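Long-range contacts in putative sugar binding protein (Bacteroides vulgatus ATCC 8482, PDB 3KEZ), which probably binds sugars or related glycans at the outer membrane as a calcium-containing member of the SusD family of nutrient-binding proteins: residues Ser36-Ser41 with Trp82-Ser87; Ile88-Asn93 with Lys152-Ile157; Val148-Glu153 with Ala167-Glu172. All blocks are in the same frame, centred on the assembly; numbering follows the deposited sequence.

Overall arrangement
Interactions 1 and 2 use consecutive turns of one helix, 80-96, in the helical SusD-type scaffold, and their centres lie about 15 Å apart. The centres of interactions 2 and 3 are about 12 Å apart; the two share Lys-152 and Glu-153, so a single loop lies first against helix 166-183 and then against helix 80-96. Tyr-86 OH probably donates to Pro-149 O at 2.7 Å, which joins interactions 1 and 3, while Asn-93 ND2 approaches Val-151 O at 2.9 Å between interactions 2 and 3. Interaction 1 is the one near the calcium site: the side chains of Ser-36 and the calcium ligand Asn-261 are about 8 Å apart. The other two are structural packing remote from it.

Interaction 1 of 3, residues Ser36-Ser41 with Trp82-Ser87; sequences SSDAYS and WSYLYS
A type I beta turn, Ser-36 to Ala-39, combined with an ST turn at its first residue, packs against helix 80-96 in this SusD-family protein. It illustrates how a loop closed by its own hydrogen bonds can pack against an aromatic ring. Ser-36 O accepts from Ala-39 N at 2.8 Å, and also from Ser-41 N, while Ser-36 OG, placed anti to its own backbone N (chi1 173°), takes the N-H of Asp-38 at 3.0 Å from OG to N. The same hydroxyl that braces the turn lies beside Tyr-84 CE2.

Tyr-84 is the ring that receives this surface. Asp-38 CB sits over one face, 4.0 Å from the centroid of the Tyr-84 ring and 20° off its normal, a CH-pi contact displaced toward the rim; the carboxylate beyond it stands almost perpendicular to the ring, the planes 89° apart. Ser-36 CB reaches Tyr-84 CE2 at 3.4 Å, and the Ala-39 methyl meets the neighbouring CD2, so three of the four turn residues meet the ring, while Ser-37 points away. Direct hydrogen bonds are absent between the two segments, but one water bridges them, 2.5 Å from Ser-36 OG and 3.2 Å from Tyr-84 OH.

Deeper in, Tyr-40 meets Leu-85. Leu-85 also packs on Ala-126 and Leu-130 of helix 109-134, whose Asp-129 hydrogen-bonds Tyr-40 OH through OD2. Beyond the turn, Ser-41 OG bonds to ND2 of Asn-261, a ligand of the bound calcium, so the loop joins this helical packing to the surroundings of the metal site. The Tyr-40 and Leu-85 side chains cross at about a right angle, with Leu-85 CD2 touching Tyr-40 OH at 3.4 Å.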
loop_
_atom_site.group_PDB
_atom_site.type_symbol
_atom_site.label_atom_id
_atom_site.label_comp_id
_atom_site.label_asym_id
_atom_site.label_seq_id
_atom_site.Cartn_x
_atom_site.Cartn_y
_atom_site.Cartn_z
ATOM N N SER A 36 7.378 5.360 -10.606
ATOM C CA SER A 36 6.482 6.053 -11.545
ATOM C C SER A 36 5.199 6.484 -10.864
ATOM O O SER A 36 4.690 5.783 -9.987
ATOM C CB SER A 36 6.120 5.106 -12.727
ATOM O OG SER A 36 5.145 5.666 -13.582
ATOM N N SER A 37 4.633 7.601 -11.303
ATOM C CA SER A 37 3.317 8.005 -10.824
ATOM C C SER A 37 2.226 7.009 -11.282
ATOM O O SER A 37 1.144 6.969 -10.723
ATOM C CB SER A 37 2.982 9.429 -11.258
ATOM O OG SER A 37 2.917 9.492 -12.676
ATOM N N ASP A 38 2.526 6.194 -12.289
ATOM C CA ASP A 38 1.630 5.111 -12.663
ATOM C C ASP A 38 1.792 3.898 -11.756
ATOM O O ASP A 38 0.990 2.973 -11.836
ATOM C CB ASP A 38 1.847 4.700 -14.132
ATOM C CG ASP A 38 1.199 5.675 -15.122
ATOM O OD1 ASP A 38 0.421 6.551 -14.704
ATOM O OD2 ASP A 38 1.487 5.570 -16.321
ATOM N N ALA A 39 2.851 3.869 -10.950
ATOM C CA ALA A 39 3.069 2.782 -10.004
ATOM C C ALA A 39 2.956 3.340 -8.590
ATOM O O ALA A 39 1.904 3.921 -8.235
ATOM C CB ALA A 39 4.429 2.068 -10.259
ATOM N N TYR A 40 4.001 3.174 -7.779
ATOM C CA TYR A 40 3.917 3.484 -6.361
ATOM C C TYR A 40 4.103 4.961 -5.983
ATOM O O TYR A 40 4.000 5.326 -4.813
ATOM C CB TYR A 40 4.873 2.579 -5.564
ATOM C CG TYR A 40 4.405 1.137 -5.597
ATOM C CD1 TYR A 40 3.271 0.712 -4.835
ATOM C CD2 TYR A 40 5.024 0.211 -6.434
ATOM C CE1 TYR A 40 2.835 -0.622 -4.884
ATOM C CE2 TYR A 40 4.577 -1.137 -6.488
ATOM C CZ TYR A 40 3.507 -1.542 -5.715
ATOM O OH TYR A 40 3.095 -2.861 -5.802
ATOM N N SER A 41 4.327 5.835 -6.951
ATOM C CA SER A 41 4.300 7.256 -6.640
ATOM C C SER A 41 2.918 7.851 -6.941
ATOM O O SER A 41 2.731 9.045 -6.805
ATOM C CB SER A 41 5.414 7.989 -7.383
ATOM O OG SER A 41 6.646 7.925 -6.695
ATOM N N TRP A 82 -1.816 -3.006 -14.407
ATOM C CA TRP A 82 -1.484 -4.302 -14.987
ATOM C C TRP A 82 -0.049 -4.373 -15.566
ATOM O O TRP A 82 0.779 -5.232 -15.153
ATOM C CB TRP A 82 -2.553 -4.593 -16.053
ATOM C CG TRP A 82 -2.500 -5.949 -16.652
ATOM C CD1 TRP A 82 -1.808 -6.325 -17.749
ATOM C CD2 TRP A 82 -3.200 -7.120 -16.184
ATOM N NE1 TRP A 82 -2.022 -7.667 -18.008
ATOM C CE2 TRP A 82 -2.869 -8.176 -17.053
ATOM C CE3 TRP A 82 -4.041 -7.379 -15.090
ATOM C CZ2 TRP A 82 -3.381 -9.484 -16.882
ATOM C CZ3 TRP A 82 -4.561 -8.666 -14.936
ATOM C CH2 TRP A 82 -4.217 -9.702 -15.829
ATOM N N SER A 83 0.236 -3.431 -16.483
ATOM C CA SER A 83 1.513 -3.403 -17.205
ATOM C C SER A 83 2.703 -3.159 -16.293
ATOM O O SER A 83 3.693 -3.856 -16.401
ATOM C CB SER A 83 1.505 -2.409 -18.392
ATOM O OG SER A 83 0.802 -1.202 -18.127
ATOM N N TYR A 84 2.584 -2.197 -15.368
ATOM C CA TYR A 84 3.678 -1.873 -14.483
ATOM C C TYR A 84 3.986 -3.021 -13.505
ATOM O O TYR A 84 5.141 -3.412 -13.338
ATOM C CB TYR A 84 3.408 -0.562 -13.724
ATOM C CG TYR A 84 3.867 0.656 -14.480
ATOM C CD1 TYR A 84 3.181 1.084 -15.594
ATOM C CD2 TYR A 84 5.023 1.372 -14.085
ATOM C CE1 TYR A 84 3.607 2.175 -16.324
ATOM C CE2 TYR A 84 5.473 2.478 -14.828
ATOM C CZ TYR A 84 4.735 2.883 -15.932
ATOM O OH TYR A 84 5.129 3.971 -16.704
ATOM N N LEU A 85 2.942 -3.597 -12.912
ATOM C CA LEU A 85 3.159 -4.703 -11.977
ATOM C C LEU A 85 3.742 -5.950 -12.676
ATOM O O LEU A 85 4.640 -6.607 -12.130
ATOM C CB LEU A 85 1.884 -4.985 -11.168
ATOM C CG LEU A 85 1.610 -3.836 -10.196
ATOM C CD1 LEU A 85 0.223 -3.859 -9.645
ATOM C CD2 LEU A 85 2.676 -3.738 -9.075
ATOM N N TYR A 86 3.284 -6.266 -13.894
ATOM C CA TYR A 86 3.815 -7.409 -14.603
ATOM C C TYR A 86 5.228 -7.139 -15.104
ATOM O O TYR A 86 6.066 -8.054 -15.155
ATOM C CB TYR A 86 2.881 -7.885 -15.736
ATOM C CG TYR A 86 1.857 -8.875 -15.196
ATOM C CD1 TYR A 86 2.257 -10.110 -14.637
ATOM C CD2 TYR A 86 0.502 -8.546 -15.159
ATOM C CE1 TYR A 86 1.343 -10.977 -14.101
ATOM C CE2 TYR A 86 -0.429 -9.407 -14.631
ATOM C CZ TYR A 86 -0.016 -10.615 -14.096
ATOM O OH TYR A 86 -0.963 -11.465 -13.613
ATOM N N SER A 87 5.516 -5.891 -15.463
ATOM C CA SER A 87 6.902 -5.490 -15.760
ATOM C C SER A 87 7.855 -5.749 -14.593
ATOM O O SER A 87 8.917 -6.367 -14.754
ATOM C CB SER A 87 6.939 -4.013 -16.119
ATOM O OG SER A 87 8.248 -3.614 -16.409
HETATM O O HOH W 1 6.792 6.421 -15.366
#

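Interaction 2 of 3, residues Ile88-Asn93 with Lys152-Ile157; sequences IIQNCN and KELSTI
Glu-153 O is gripped by two side-chain amides from successive turns of helix 80-96: Gln-90 NE2 donates to it at 3.0 Å and Asn-93 ND2 at 3.1 Å. The glutamine N-H arrives in the plane of the carbonyl, whereas the asparagine nitrogen stands above that plane. Gln-90 also uses the other end of its amide, since OE1 accepts from Ser-155 N at 2.7 Å in a nearly straight bond (176° at the hydrogen). One amide thus spans Leu-154 and pairs with the backbone on both sides of it, with the chain bent at chi2 (-68°).

Asn-93 is fixed at both ends as well, for ND2 further donates to Val-151 O, while OD1 accepts from Arg-123 of helix 109-134. Alongside these bonds Leu-154 CD2 rests against the helix, 3.5 Å from Gln-90 O and 4.0 Å from Asn-93 CB. A water donates to Ser-155 O at 2.6 Å and only weakly to Gln-90 OE1. The bond from CA to CB of Glu-153 leads away from the helix. All three direct bonds end on main-chain atoms, so the helix holds the loop's backbone path through bonds that do not depend on the loop's side chains.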
loop_
_atom_site.group_PDB
_atom_site.type_symbol
_atom_site.label_atom_id
_atom_site.label_comp_id
_atom_site.label_asym_id
_atom_site.label_seq_id
_atom_site.Cartn_x
_atom_site.Cartn_y
_atom_site.Cartn_z
ATOM N N ILE A 88 7.474 -5.257 -13.418
ATOM C CA ILE A 88 8.183 -5.487 -12.185
ATOM C C ILE A 88 8.383 -7.004 -11.905
ATOM O O ILE A 88 9.515 -7.484 -11.669
ATOM C CB ILE A 88 7.441 -4.787 -10.997
ATOM C CG1 ILE A 88 7.562 -3.271 -11.105
ATOM C CG2 ILE A 88 7.945 -5.335 -9.651
ATOM C CD1 ILE A 88 6.516 -2.530 -10.299
ATOM N N ILE A 89 7.293 -7.757 -11.937
ATOM C CA ILE A 89 7.380 -9.232 -11.769
ATOM C C ILE A 89 8.341 -9.890 -12.790
ATOM O O ILE A 89 9.147 -10.739 -12.429
ATOM C CB ILE A 89 5.947 -9.920 -11.864
ATOM C CG1 ILE A 89 5.075 -9.470 -10.678
ATOM C CG2 ILE A 89 6.121 -11.441 -12.028
ATOM C CD1 ILE A 89 3.531 -9.863 -10.751
ATOM N N GLN A 90 8.267 -9.506 -14.056
ATOM C CA GLN A 90 9.204 -10.088 -15.053
ATOM C C GLN A 90 10.668 -9.879 -14.662
ATOM O O GLN A 90 11.472 -10.782 -14.795
ATOM C CB GLN A 90 8.998 -9.507 -16.458
ATOM C CG GLN A 90 7.863 -10.061 -17.235
ATOM C CD GLN A 90 8.070 -11.504 -17.637
ATOM O OE1 GLN A 90 8.872 -11.812 -18.526
ATOM N NE2 GLN A 90 7.340 -12.393 -16.999
ATOM N N ASN A 91 11.020 -8.680 -14.183
ATOM C CA ASN A 91 12.418 -8.421 -13.775
ATOM C C ASN A 91 12.824 -9.104 -12.467
ATOM O O ASN A 91 14.014 -9.470 -12.268
ATOM C CB ASN A 91 12.678 -6.907 -13.764
ATOM C CG ASN A 91 12.777 -6.346 -15.186
ATOM O OD1 ASN A 91 13.760 -6.578 -15.868
ATOM N ND2 ASN A 91 11.729 -5.680 -15.647
ATOM N N CYS A 92 11.854 -9.280 -11.568
ATOM C CA CYS A 92 12.077 -10.099 -10.389
ATOM C C CYS A 92 12.385 -11.533 -10.800
ATOM O O CYS A 92 13.304 -12.117 -10.284
ATOM C CB CYS A 92 10.873 -10.102 -9.458
ATOM S SG CYS A 92 10.546 -8.494 -8.625
ATOM N N ASN A 93 11.585 -12.091 -11.719
ATOM C CA ASN A 93 11.820 -13.422 -12.301
ATOM C C ASN A 93 13.174 -13.552 -12.943
ATOM O O ASN A 93 13.860 -14.551 -12.734
ATOM C CB ASN A 93 10.734 -13.762 -13.332
ATOM C CG ASN A 93 9.356 -13.881 -12.692
ATOM O OD1 ASN A 93 9.254 -13.934 -11.458
ATOM N ND2 ASN A 93 8.301 -13.932 -13.507
ATOM N N LYS A 152 6.018 -16.773 -13.374
ATOM C CA LYS A 152 7.241 -16.978 -12.611
ATOM C C LYS A 152 8.478 -17.147 -13.500
ATOM O O LYS A 152 9.603 -17.262 -12.996
ATOM C CB LYS A 152 7.060 -18.183 -11.670
ATOM C CG LYS A 152 6.233 -17.814 -10.430
ATOM C CD LYS A 152 5.827 -18.972 -9.596
ATOM C CE LYS A 152 6.922 -19.390 -8.651
ATOM N NZ LYS A 152 6.384 -20.481 -7.806
ATOM N N GLU A 153 8.267 -17.210 -14.813
ATOM C CA GLU A 153 9.378 -17.223 -15.752
ATOM C C GLU A 153 9.297 -16.002 -16.696
ATOM O O GLU A 153 8.566 -15.051 -16.428
ATOM C CB GLU A 153 9.410 -18.566 -16.473
ATOM C CG GLU A 153 9.463 -19.741 -15.487
ATOM C CD GLU A 153 9.517 -21.098 -16.170
ATOM O OE1 GLU A 153 8.546 -21.456 -16.885
ATOM O OE2 GLU A 153 10.518 -21.813 -15.968
ATOM N N LEU A 154 10.081 -16.004 -17.768
ATOM C CA LEU A 154 10.159 -14.843 -18.629
ATOM C C LEU A 154 9.168 -15.002 -19.785
ATOM O O LEU A 154 9.083 -16.053 -20.444
ATOM C CB LEU A 154 11.593 -14.639 -19.150
ATOM C CG LEU A 154 12.704 -14.486 -18.098
ATOM C CD1 LEU A 154 14.052 -14.210 -18.804
ATOM C CD2 LEU A 154 12.339 -13.407 -16.977
ATOM N N SER A 155 8.440 -13.944 -20.044
ATOM C CA SER A 155 7.463 -13.904 -21.119
ATOM C C SER A 155 8.094 -13.883 -22.522
ATOM O O SER A 155 9.188 -13.370 -22.716
ATOM C CB SER A 155 6.619 -12.643 -20.933
ATOM O OG SER A 155 5.825 -12.789 -19.763
ATOM N N THR A 156 7.405 -14.479 -23.474
ATOM C CA THR A 156 7.746 -14.396 -24.899
ATOM C C THR A 156 6.490 -13.983 -25.619
ATOM O O THR A 156 5.423 -13.907 -24.998
ATOM C CB THR A 156 8.116 -15.761 -25.490
ATOM O OG1 THR A 156 6.935 -16.582 -25.545
ATOM C CG2 THR A 156 9.249 -16.431 -24.677
ATOM N N ILE A 157 6.589 -13.791 -26.934
ATOM C CA ILE A 157 5.400 -13.492 -27.757
ATOM C C ILE A 157 4.293 -14.571 -27.722
ATOM O O ILE A 157 3.138 -14.296 -28.105
ATOM C CB ILE A 157 5.769 -13.156 -29.229
ATOM C CG1 ILE A 157 6.284 -14.392 -29.987
ATOM C CG2 ILE A 157 6.768 -12.026 -29.260
ATOM C CD1 ILE A 157 6.477 -14.171 -31.470
HETATM O O HOH W 2 10.684 -11.605 -21.510
#

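Interaction 3 of 3, residues Val148-Glu153 with Ala167-Glu172; sequences VPIVKE and AECYTE
Apolar packing centres on Ile-150, which projects from the loop into the side of helix 166-183. Its CG1 branch leads to Cys-169, with CG1 4.0 Å from SG, and ends in CD1 against the helix backbone, 3.6 Å from Glu-168 O and beside the Glu-168 CB. The other branch, CG2, lies 3.7 Å from Glu-172 CG, so the isoleucine bridges one full turn, its side chain crossing that of Glu-172 at about a right angle. Val-148 extends the patch through CG2, 4.1 Å from Cys-169 SG. This structural packing, away from the calcium site, lays the segment preceding helix 166-183 back onto it in the SusD-type helical region.

The ionic part is a single salt bridge, made by the exposed Lys-152. Bent at chi3 (83°), it brings NZ to 2.7 Å from Glu-172 OE1, approaching from above the carboxylate plane, 45° out of it. Glu-172, bent at chi2 (-45°), therefore offers its methylene to the isoleucine and its carboxylate to the lysine.

Among backbone polar groups, Val-148 N is buried without a partner, whereas Ile-150 N donates to Asn-164 OD1. Glu-168 turns its OE1 to Thr-165 N and Asn-164 ND2. Helix 109-134 backs the contact, Leu-127 touching both Val-148 and Glu-172 and Thr-131 touching Cys-169, while Val-148 also meets Trp-82 and Tyr-86 of helix 80-96; the loop thus runs among three helices.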
loop_
_atom_site.group_PDB
_atom_site.type_symbol
_atom_site.label_atom_id
_atom_site.label_comp_id
_atom_site.label_asym_id
_atom_site.label_seq_id
_atom_site.Cartn_x
_atom_site.Cartn_y
_atom_site.Cartn_z
ATOM N N VAL A 148 -5.201 -13.287 -10.828
ATOM C CA VAL A 148 -4.509 -12.950 -12.081
ATOM C C VAL A 148 -3.562 -14.095 -12.444
ATOM O O VAL A 148 -3.362 -15.003 -11.643
ATOM C CB VAL A 148 -3.724 -11.655 -11.936
ATOM C CG1 VAL A 148 -4.668 -10.486 -11.581
ATOM C CG2 VAL A 148 -2.624 -11.835 -10.862
ATOM N N PRO A 149 -2.957 -14.063 -13.647
ATOM C CA PRO A 149 -1.950 -15.064 -13.933
ATOM C C PRO A 149 -0.707 -14.966 -13.076
ATOM O O PRO A 149 -0.122 -13.896 -12.946
ATOM C CB PRO A 149 -1.565 -14.776 -15.402
ATOM C CG PRO A 149 -2.786 -14.129 -15.980
ATOM C CD PRO A 149 -3.294 -13.273 -14.846
ATOM N N ILE A 150 -0.291 -16.106 -12.550
ATOM C CA ILE A 150 0.963 -16.253 -11.819
ATOM C C ILE A 150 2.009 -16.501 -12.908
ATOM O O ILE A 150 1.963 -17.520 -13.600
ATOM C CB ILE A 150 0.883 -17.454 -10.860
ATOM C CG1 ILE A 150 -0.172 -17.168 -9.756
ATOM C CG2 ILE A 150 2.277 -17.783 -10.255
ATOM C CD1 ILE A 150 -0.675 -18.436 -9.013
ATOM N N VAL A 151 2.935 -15.570 -13.031
ATOM C CA VAL A 151 4.001 -15.614 -14.012
ATOM C C VAL A 151 5.304 -15.664 -13.256
ATOM O O VAL A 151 5.657 -14.721 -12.562
ATOM C CB VAL A 151 3.957 -14.349 -14.883
ATOM C CG1 VAL A 151 5.128 -14.344 -15.876
ATOM C CG2 VAL A 151 2.603 -14.249 -15.600
ATOM N N LYS A 152 6.018 -16.773 -13.374
ATOM C CA LYS A 152 7.241 -16.978 -12.611
ATOM C C LYS A 152 8.478 -17.147 -13.500
ATOM O O LYS A 152 9.603 -17.262 -12.996
ATOM C CB LYS A 152 7.060 -18.183 -11.670
ATOM C CG LYS A 152 6.233 -17.814 -10.430
ATOM C CD LYS A 152 5.827 -18.972 -9.596
ATOM C CE LYS A 152 6.922 -19.390 -8.651
ATOM N NZ LYS A 152 6.384 -20.481 -7.806
ATOM N N GLU A 153 8.267 -17.210 -14.813
ATOM C CA GLU A 153 9.378 -17.223 -15.752
ATOM C C GLU A 153 9.297 -16.002 -16.696
ATOM O O GLU A 153 8.566 -15.051 -16.428
ATOM C CB GLU A 153 9.410 -18.566 -16.473
ATOM C CG GLU A 153 9.463 -19.741 -15.487
ATOM C CD GLU A 153 9.517 -21.098 -16.170
ATOM O OE1 GLU A 153 8.546 -21.456 -16.885
ATOM O OE2 GLU A 153 10.518 -21.813 -15.968
ATOM N N ALA A 167 -6.867 -17.742 -4.387
ATOM C CA ALA A 167 -6.162 -18.656 -3.463
ATOM C C ALA A 167 -4.763 -19.022 -3.968
ATOM O O ALA A 167 -3.804 -18.980 -3.204
ATOM C CB ALA A 167 -7.016 -19.945 -3.156
ATOM N N GLU A 168 -4.639 -19.371 -5.247
ATOM C CA GLU A 168 -3.344 -19.760 -5.809
ATOM C C GLU A 168 -2.376 -18.602 -5.755
ATOM O O GLU A 168 -1.187 -18.779 -5.440
ATOM C CB GLU A 168 -3.472 -20.265 -7.264
ATOM C CG GLU A 168 -4.220 -21.546 -7.308
ATOM C CD GLU A 168 -4.619 -21.973 -8.699
ATOM O OE1 GLU A 168 -4.882 -21.146 -9.595
ATOM O OE2 GLU A 168 -4.689 -23.174 -8.855
ATOM N N CYS A 169 -2.891 -17.409 -6.038
ATOM C CA CYS A 169 -2.071 -16.206 -5.966
ATOM C C CYS A 169 -1.532 -15.955 -4.561
ATOM O O CYS A 169 -0.354 -15.608 -4.408
ATOM C CB CYS A 169 -2.818 -14.974 -6.485
ATOM S SG CYS A 169 -3.123 -15.000 -8.262
ATOM N N TYR A 170 -2.386 -16.110 -3.548
ATOM C CA TYR A 170 -1.966 -15.919 -2.152
ATOM C C TYR A 170 -0.885 -16.919 -1.766
ATOM O O TYR A 170 0.047 -16.581 -1.005
ATOM C CB TYR A 170 -3.170 -16.007 -1.184
ATOM C CG TYR A 170 -3.838 -14.667 -0.908
ATOM C CD1 TYR A 170 -4.691 -14.063 -1.840
ATOM C CD2 TYR A 170 -3.585 -13.990 0.292
ATOM C CE1 TYR A 170 -5.302 -12.808 -1.574
ATOM C CE2 TYR A 170 -4.167 -12.736 0.561
ATOM C CZ TYR A 170 -5.026 -12.153 -0.369
ATOM O OH TYR A 170 -5.559 -10.930 -0.047
ATOM N N THR A 171 -1.015 -18.159 -2.256
ATOM C CA THR A 171 0.022 -19.158 -2.001
ATOM C C THR A 171 1.390 -18.629 -2.447
ATOM O O THR A 171 2.358 -18.733 -1.706
ATOM C CB THR A 171 -0.324 -20.492 -2.666
ATOM O OG1 THR A 171 -1.556 -20.969 -2.098
ATOM C CG2 THR A 171 0.758 -21.503 -2.464
ATOM N N GLU A 172 1.429 -18.034 -3.642
ATOM C CA GLU A 172 2.669 -17.493 -4.240
ATOM C C GLU A 172 3.149 -16.251 -3.509
ATOM O O GLU A 172 4.363 -16.106 -3.254
ATOM C CB GLU A 172 2.476 -17.183 -5.730
ATOM C CG GLU A 172 2.273 -18.365 -6.636
ATOM C CD GLU A 172 3.243 -19.526 -6.368
ATOM O OE1 GLU A 172 4.467 -19.305 -6.261
ATOM O OE2 GLU A 172 2.762 -20.661 -6.227
#